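Local structure of glycosyl hyrolase, family 3 (Deinococcus radiodurans, 3TEV) at residues 126-131 / 287-292. The protein probably hydrolyses O-glycosidic bonds, as a member of glycosyl hydrolase family 3 with an N-terminal domain of the TIM-barrel clan. Sequence-based numbering, arbitrary orientation.
Sequences INWNFT and ADLVMA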
# COMPACT_ATOMS: atom_id res chain seq x y z
N ILE A 126 -14.40 -0.92 -6.77
CA ILE A 126 -13.08 -0.87 -6.15
C ILE A 126 -12.36 0.38 -6.64
O ILE A 126 -12.40 0.69 -7.84
CB ILE A 126 -12.25 -2.14 -6.50
CG1 ILE A 126 -12.77 -3.33 -5.66
CG2 ILE A 126 -10.76 -1.93 -6.23
CD1 ILE A 126 -12.49 -4.72 -6.27
N ASN A 127 -11.71 1.11 -5.73
CA ASN A 127 -11.04 2.35 -6.11
C ASN A 127 -9.54 2.38 -5.83
O ASN A 127 -8.89 3.42 -5.94
CB ASN A 127 -11.77 3.57 -5.51
CG ASN A 127 -11.77 3.57 -3.96
OD1 ASN A 127 -11.42 2.58 -3.31
ND2 ASN A 127 -12.17 4.69 -3.38
N TRP A 128 -8.97 1.22 -5.49
CA TRP A 128 -7.55 1.13 -5.17
C TRP A 128 -7.03 -0.26 -5.55
O TRP A 128 -7.58 -1.27 -5.13
CB TRP A 128 -7.35 1.45 -3.69
CG TRP A 128 -5.98 1.25 -3.10
CD1 TRP A 128 -5.10 0.22 -3.35
CD2 TRP A 128 -5.36 2.05 -2.07
NE1 TRP A 128 -3.96 0.35 -2.56
CE2 TRP A 128 -4.11 1.47 -1.77
CE3 TRP A 128 -5.75 3.19 -1.38
CZ2 TRP A 128 -3.23 2.02 -0.82
CZ3 TRP A 128 -4.87 3.73 -0.43
CH2 TRP A 128 -3.63 3.15 -0.18
N ASN A 129 -5.95 -0.29 -6.33
CA ASN A 129 -5.28 -1.54 -6.70
C ASN A 129 -3.80 -1.46 -6.32
O ASN A 129 -3.14 -0.44 -6.59
CB ASN A 129 -5.43 -1.80 -8.20
CG ASN A 129 -5.01 -3.21 -8.60
OD1 ASN A 129 -4.88 -4.10 -7.75
ND2 ASN A 129 -4.81 -3.43 -9.90
N PHE A 130 -3.27 -2.51 -5.71
CA PHE A 130 -1.87 -2.52 -5.29
C PHE A 130 -0.94 -2.95 -6.43
O PHE A 130 -0.41 -4.07 -6.42
CB PHE A 130 -1.67 -3.44 -4.09
CG PHE A 130 -2.09 -2.84 -2.79
CD1 PHE A 130 -1.30 -1.89 -2.16
CD2 PHE A 130 -3.26 -3.26 -2.16
CE1 PHE A 130 -1.70 -1.32 -0.92
CE2 PHE A 130 -3.66 -2.73 -0.93
CZ PHE A 130 -2.90 -1.76 -0.30
N THR A 131 -0.81 -2.09 -7.44
CA THR A 131 0.19 -2.18 -8.52
C THR A 131 0.50 -0.73 -8.91
O THR A 131 -0.29 0.17 -8.57
CB THR A 131 -0.28 -2.92 -9.83
OG1 THR A 131 -1.61 -2.51 -10.19
CG2 THR A 131 -0.17 -4.43 -9.71
N ALA A 287 3.94 7.09 7.94
CA ALA A 287 2.81 6.45 7.25
C ALA A 287 1.51 7.22 7.51
O ALA A 287 1.30 7.76 8.61
CB ALA A 287 2.64 5.02 7.72
N ASP A 288 0.64 7.27 6.49
CA ASP A 288 -0.72 7.80 6.66
C ASP A 288 -1.71 6.70 7.03
O ASP A 288 -2.79 6.99 7.57
CB ASP A 288 -1.21 8.44 5.36
CG ASP A 288 -0.27 9.50 4.87
OD1 ASP A 288 -0.05 10.49 5.62
OD2 ASP A 288 0.29 9.35 3.77
N LEU A 289 -1.35 5.46 6.70
CA LEU A 289 -2.30 4.33 6.72
C LEU A 289 -1.56 3.07 7.13
O LEU A 289 -0.50 2.76 6.58
CB LEU A 289 -2.91 4.12 5.31
CG LEU A 289 -4.09 3.12 5.20
CD1 LEU A 289 -5.28 3.48 6.16
CD2 LEU A 289 -4.60 3.02 3.76
N VAL A 290 -2.11 2.34 8.10
CA VAL A 290 -1.51 1.09 8.52
C VAL A 290 -2.41 -0.08 8.10
O VAL A 290 -3.61 -0.09 8.39
CB VAL A 290 -1.28 1.08 10.06
CG1 VAL A 290 -0.86 -0.32 10.55
CG2 VAL A 290 -0.22 2.11 10.45
N MSE A 291 -1.83 -1.05 7.39
CA MSE A 291 -2.54 -2.28 7.06
C MSE A 291 -2.58 -3.16 8.29
O MSE A 291 -1.58 -3.74 8.64
CB MSE A 291 -1.87 -3.04 5.94
CG MSE A 291 -1.94 -2.30 4.64
SE MSE A 291 -1.40 -3.38 3.12
CE MSE A 291 -3.06 -4.40 3.14
N ALA A 292 -3.73 -3.30 8.91
CA ALA A 292 -3.86 -4.07 10.13
C ALA A 292 -4.64 -5.35 9.79
O ALA A 292 -5.84 -5.45 10.06
CB ALA A 292 -4.58 -3.22 11.19
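Trp128 and Leu289 meet across the core of the barrel, the far corner of the indole reaching a leucine methyl, Trp128 CH2 to Leu289 CD2 at 4.1 Å. One step along, Phe130 meets Met291, a selenomethionine, in a Met-aromatic contact: SE of Met291 lies 4.1 Å from CZ of Phe130 and 4.9 Å from the ring centroid, 44° off the ring normal, an oblique approach. The backbones stay far apart, with CA of Phe130 and CA of Met291 separated by 12.4 Å, so long side chains entering from opposite directions do all the bridging. Trp128 holds CG anti to its nitrogen (chi1 173°), which carries the six-membered ring inward with CH2 leading. Met291 instead sets CG anti to its carbonyl carbon and runs extended through chi2, then bends at chi3 (74°), which folds the terminal methyl back alongside the ring tip, CE lying 4.3 Å from CZ of Phe130, just behind selenium. On the 126-131 side the two aromatics brace each other: NE1 of Trp128 stands 3.1 Å above the plane of Phe130, over its centre, while CD1 of Phe130 sits at the indole edge. Strands 128-129 and 290-291 are the fourth and eighth in the order of the parallel sheet, and Val260 of strand 258-261 touches Trp128, Leu289 and Met291, packing beside them in the barrel interior. At the Phe130 end the backbone leaves the strand through an inverse gamma turn, and Phe130 O accepts a hydrogen bond from Lys178. Only 126 Å² is buried between the segments, yet all four touching residues are buried; with apolar and selenium-aromatic contacts alone between them, this meeting of side chains across the barrel rests on dispersion and hydrophobic packing, not on directional polar bonds.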